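Local coordinates for hypothetical protein APE2540 (Aeropyrum pernix, PDB 1WDV), which probably acts as an aminoacyl-tRNA deacylase, a trans-editing enzyme thought to clear alanine from mischarged tRNA(Pro), at residues 41-46 with 113-118; 98-103 with 137-142. One frame throughout, in Å; residues are numbered along the deposited sequence.

Interaction 1. Residues 41-46 with 113-118; sequences EIVKTL and RILLSR
Arg118 meets Glu41 through a long salt bridge, with Glu41 OE1 3.9 Å from Arg118 NH1. The oxygen stands off the plane of the guanidinium, where none of its N-H groups is aimed, so only charge draws the two together. The carboxylate and guanidinium planes are stacked, 17° apart. Glu41 CG comes over one face of the guanidinium, nearer the edge of the group than its middle, and sits 3.3 Å from Arg118 NE. The two side chains cross at about a right angle. Arg118 has CG anti to its own backbone N (chi1 -170°), but bends at chi2 and chi3, and this turns a face of the group to Glu41. The polar ends have further partners: Glu41 OE2 hydrogen-bonds Ser38 OG, and Arg118 NH2 makes a weak bond to Ser40 OG. A leucine in place of Arg118 would probably leave the carboxylate of Glu41 without its nearby positive charge and its CG without the flat group beneath it.

Deeper in, Val43 and Leu115 form an apolar pair. Val43 CG1 reaches both leucine methyls, at 3.6 Å from Leu115 CD2 and 3.7 Å from Leu115 CD1. The type I turn from Leu115 to Arg118 carries one residue of each pair at its ends, closed by Arg118 N to Leu115 O at 3.1 Å.

Strand 43-50 runs next to strand 55-61, where Val59 touches Val43 and Pro61 touches Leu115. Glu41 and Val43 also bond through their backbones to Tyr122, in strand 121-124. Loop 113-118, on leaving strand 108-112, packs against Glu41 and Val43 beside strand 55-61.

Interaction 2. Residues 98-103 with 137-142; sequences VPPVAL and RELVEA
Leu139 splits its two methyls between neighbouring residues of the loop. CD1 goes to Val101 and CD2 to Pro100. The closer approach is Leu139 CD1 to Val101 CG1, at 3.5 Å, tighter than usual for two methyl carbons. Leu139 CD2 stands 4.1 Å from Pro100 CB, an ordinary apolar distance. The fork of the leucine therefore straddles the Pro100-Val101 step, pressed harder on the valine side.

The side chains of Val101 and Leu139 meet at a slant, methyl against methyl. Each of the three residues has its CB directed toward the opposing segment. In Leu139, CG is anti to the backbone N (chi1 170°), and this carries the forked end out from the helix to the loop. In Val101 the branch that makes the contact is CG1, which is anti to the carbonyl carbon (chi1 -63°). Pro100 offers CB, at the base of its ring. The backbones stay well apart, with Pro100 CA 8.3 Å from Leu139 CA, so side chains alone bridge the gap. The surface covered is small, 103 Å² over both sides, but all three residues are buried.

Other parts of the fold close in on the same group. Trp16 touches both Val101 and Leu139, and Trp8 of helix 4-12 touches Val101. Phe134 of strand 130-134 packs on both Pro100 and Leu139, while Leu109 and Val111 of strand 108-112 also meet Leu139.

This is plain hydrophobic core packing, in which a leucine from one helix face is set against a proline-containing loop. It joins helix 136-143 to the segment leading into strand 108-112, within the aminoacyl-tRNA editing domain.

In the fold
The centres of interactions 1 and 2 lie 11 Å apart, and the two contacts touch. Thr45 of the first hydrogen-bonds through OG1 to the backbone O of Val98 in the second. Along the chain the segments alternate: 41-46, 98-103, 113-118, 137-142. Strand 108-112 lies between the middle two, runs on into 113-118, and packs through Leu109 and Val111 on Leu139 of helix 136-143. It belongs to the five-stranded mixed sheet, as does strand 43-50. Interaction 1 is partly buried, interaction 2 wholly so. All four segments fall within the aminoacyl-tRNA editing domain, and the two contacts bring parts that are distant along it together.

Interaction 1. Residues 41-46 with 113-118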
# COMPACT_ATOMS: atom_id res chain seq x y z
N GLU A 41 -2.00 -9.72 -7.13
CA GLU A 41 -2.53 -8.46 -7.68
C GLU A 41 -3.28 -7.61 -6.67
O GLU A 41 -3.74 -6.51 -7.00
CB GLU A 41 -3.42 -8.74 -8.88
CG GLU A 41 -2.58 -9.28 -10.02
CD GLU A 41 -3.40 -10.03 -11.04
OE1 GLU A 41 -3.79 -9.43 -12.08
OE2 GLU A 41 -3.65 -11.23 -10.82
N ILE A 42 -3.47 -8.14 -5.45
CA ILE A 42 -4.11 -7.39 -4.36
C ILE A 42 -2.92 -6.93 -3.51
O ILE A 42 -2.29 -7.75 -2.82
CB ILE A 42 -5.00 -8.28 -3.49
CG1 ILE A 42 -6.05 -8.99 -4.34
CG2 ILE A 42 -5.64 -7.43 -2.38
CD1 ILE A 42 -7.04 -8.04 -5.15
N VAL A 43 -2.61 -5.65 -3.52
CA VAL A 43 -1.44 -5.22 -2.78
C VAL A 43 -1.77 -4.61 -1.44
O VAL A 43 -2.79 -3.94 -1.29
CB VAL A 43 -0.59 -4.22 -3.59
CG1 VAL A 43 -0.06 -4.90 -4.84
CG2 VAL A 43 -1.45 -3.01 -4.00
N LYS A 44 -0.91 -4.85 -0.46
CA LYS A 44 -1.17 -4.26 0.84
C LYS A 44 -0.14 -3.18 1.12
O LYS A 44 1.00 -3.30 0.71
CB LYS A 44 -1.14 -5.33 1.92
CG LYS A 44 -0.04 -6.34 1.80
CD LYS A 44 -0.54 -7.70 2.30
CE LYS A 44 0.56 -8.75 2.37
NZ LYS A 44 0.09 -9.96 3.12
N THR A 45 -0.61 -2.09 1.74
CA THR A 45 0.21 -0.96 2.14
C THR A 45 0.48 -1.22 3.60
O THR A 45 -0.41 -1.04 4.43
CB THR A 45 -0.55 0.38 2.03
OG1 THR A 45 -1.01 0.58 0.69
CG2 THR A 45 0.36 1.54 2.36
N LEU A 46 1.68 -1.65 3.92
CA LEU A 46 2.04 -1.94 5.30
C LEU A 46 2.78 -0.80 5.94
O LEU A 46 3.75 -0.30 5.38
CB LEU A 46 2.95 -3.17 5.37
CG LEU A 46 2.38 -4.43 4.72
CD1 LEU A 46 3.45 -5.55 4.75
CD2 LEU A 46 1.10 -4.84 5.45
N ARG A 113 9.72 -4.32 -5.89
CA ARG A 113 9.93 -4.36 -7.34
C ARG A 113 9.21 -5.50 -8.06
O ARG A 113 8.99 -5.40 -9.26
CB ARG A 113 11.44 -4.38 -7.70
CG ARG A 113 12.00 -5.72 -8.07
CD ARG A 113 13.50 -5.71 -8.32
NE ARG A 113 14.26 -5.18 -7.19
CZ ARG A 113 14.79 -3.97 -7.15
NH1 ARG A 113 14.65 -3.12 -8.17
NH2 ARG A 113 15.48 -3.60 -6.08
N ILE A 114 8.84 -6.56 -7.34
CA ILE A 114 8.13 -7.65 -8.01
C ILE A 114 6.80 -7.15 -8.59
O ILE A 114 6.24 -7.76 -9.51
CB ILE A 114 7.90 -8.86 -7.04
CG1 ILE A 114 7.44 -10.08 -7.82
CG2 ILE A 114 6.87 -8.53 -6.01
CD1 ILE A 114 7.53 -11.37 -7.03
N LEU A 115 6.31 -6.01 -8.10
CA LEU A 115 5.06 -5.48 -8.62
C LEU A 115 5.21 -4.66 -9.89
O LEU A 115 4.23 -4.40 -10.56
CB LEU A 115 4.39 -4.59 -7.56
CG LEU A 115 3.97 -5.28 -6.27
CD1 LEU A 115 3.52 -4.19 -5.28
CD2 LEU A 115 2.84 -6.29 -6.54
N LEU A 116 6.43 -4.29 -10.26
CA LEU A 116 6.59 -3.40 -11.39
C LEU A 116 6.18 -3.89 -12.78
O LEU A 116 5.77 -3.08 -13.63
CB LEU A 116 8.02 -2.85 -11.39
CG LEU A 116 8.23 -1.88 -10.22
CD1 LEU A 116 9.68 -1.47 -10.20
CD2 LEU A 116 7.32 -0.66 -10.40
N SER A 117 6.27 -5.20 -13.03
CA SER A 117 5.86 -5.72 -14.32
C SER A 117 4.35 -5.85 -14.44
O SER A 117 3.81 -6.05 -15.53
CB SER A 117 6.49 -7.09 -14.57
OG SER A 117 6.02 -8.01 -13.60
N ARG A 118 3.64 -5.72 -13.32
CA ARG A 118 2.18 -5.83 -13.36
C ARG A 118 1.55 -4.50 -13.76
O ARG A 118 1.82 -3.46 -13.15
CB ARG A 118 1.63 -6.30 -12.00
CG ARG A 118 0.14 -6.68 -12.05
CD ARG A 118 -0.08 -8.08 -12.63
NE ARG A 118 0.28 -9.12 -11.67
CZ ARG A 118 0.16 -10.41 -11.95
NH1 ARG A 118 -0.29 -10.79 -13.14
NH2 ARG A 118 0.43 -11.32 -11.02

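Interaction 2. Residues 98-103 with 137-142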
# COMPACT_ATOMS: atom_id res chain seq x y z
N VAL A 98 -5.86 1.20 3.97
CA VAL A 98 -4.72 2.13 3.87
C VAL A 98 -4.27 2.27 2.43
O VAL A 98 -3.87 1.29 1.82
CB VAL A 98 -3.54 1.65 4.73
CG1 VAL A 98 -2.35 2.64 4.66
CG2 VAL A 98 -4.00 1.53 6.19
N PRO A 99 -4.36 3.48 1.86
CA PRO A 99 -3.94 3.72 0.47
C PRO A 99 -2.44 3.97 0.37
O PRO A 99 -1.79 4.28 1.36
CB PRO A 99 -4.75 4.94 0.08
CG PRO A 99 -4.73 5.75 1.41
CD PRO A 99 -4.90 4.70 2.48
N PRO A 100 -1.87 3.84 -0.85
CA PRO A 100 -0.44 4.08 -1.05
C PRO A 100 -0.16 5.55 -1.41
O PRO A 100 0.99 5.95 -1.63
CB PRO A 100 -0.10 3.11 -2.20
CG PRO A 100 -1.33 3.18 -3.03
CD PRO A 100 -2.46 3.13 -2.00
N VAL A 101 -1.21 6.36 -1.47
CA VAL A 101 -1.08 7.78 -1.77
C VAL A 101 -2.00 8.55 -0.83
O VAL A 101 -2.85 7.96 -0.15
CB VAL A 101 -1.48 8.09 -3.23
CG1 VAL A 101 -0.55 7.38 -4.20
CG2 VAL A 101 -2.95 7.70 -3.49
N ALA A 102 -1.82 9.87 -0.80
CA ALA A 102 -2.63 10.74 0.04
C ALA A 102 -2.49 10.44 1.54
O ALA A 102 -3.44 10.62 2.35
CB ALA A 102 -4.10 10.68 -0.40
N LEU A 103 -1.29 10.01 1.92
CA LEU A 103 -0.95 9.76 3.32
C LEU A 103 -0.23 11.03 3.85
O LEU A 103 0.15 11.91 3.04
CB LEU A 103 0.04 8.58 3.42
CG LEU A 103 -0.43 7.22 2.92
CD1 LEU A 103 0.76 6.27 2.83
CD2 LEU A 103 -1.51 6.69 3.89
N ARG A 137 3.98 1.10 -11.74
CA ARG A 137 4.95 2.01 -12.33
C ARG A 137 4.52 3.46 -12.24
O ARG A 137 5.35 4.34 -11.97
CB ARG A 137 5.21 1.65 -13.78
CG ARG A 137 6.01 0.40 -13.84
CD ARG A 137 6.44 0.11 -15.26
NE ARG A 137 7.61 -0.76 -15.24
CZ ARG A 137 7.86 -1.64 -16.19
NH1 ARG A 137 7.03 -1.77 -17.22
NH2 ARG A 137 8.95 -2.39 -16.10
N GLU A 138 3.23 3.72 -12.46
CA GLU A 138 2.73 5.09 -12.40
C GLU A 138 2.84 5.60 -10.96
O GLU A 138 3.13 6.78 -10.72
CB GLU A 138 1.29 5.18 -12.90
CG GLU A 138 1.16 4.90 -14.42
CD GLU A 138 -0.28 5.00 -14.93
OE1 GLU A 138 -1.21 5.22 -14.13
OE2 GLU A 138 -0.47 4.84 -16.16
N LEU A 139 2.64 4.71 -9.99
CA LEU A 139 2.73 5.10 -8.60
C LEU A 139 4.17 5.52 -8.31
O LEU A 139 4.42 6.55 -7.69
CB LEU A 139 2.34 3.91 -7.70
CG LEU A 139 2.63 4.15 -6.22
CD1 LEU A 139 1.74 5.25 -5.71
CD2 LEU A 139 2.40 2.83 -5.44
N VAL A 140 5.11 4.71 -8.74
CA VAL A 140 6.51 5.02 -8.50
C VAL A 140 6.89 6.34 -9.15
O VAL A 140 7.49 7.21 -8.50
CB VAL A 140 7.41 3.87 -8.98
CG1 VAL A 140 8.89 4.24 -8.84
CG2 VAL A 140 7.14 2.63 -8.13
N GLU A 141 6.51 6.52 -10.40
CA GLU A 141 6.89 7.75 -11.09
C GLU A 141 6.28 8.99 -10.44
O GLU A 141 6.93 10.03 -10.31
CB GLU A 141 6.51 7.68 -12.56
CG GLU A 141 6.95 8.93 -13.32
CD GLU A 141 6.90 8.75 -14.81
OE1 GLU A 141 7.69 7.93 -15.35
OE2 GLU A 141 6.07 9.43 -15.45
N ALA A 142 5.03 8.88 -10.01
CA ALA A 142 4.34 10.02 -9.41
C ALA A 142 4.83 10.42 -8.03
O ALA A 142 4.72 11.58 -7.64
CB ALA A 142 2.85 9.74 -9.35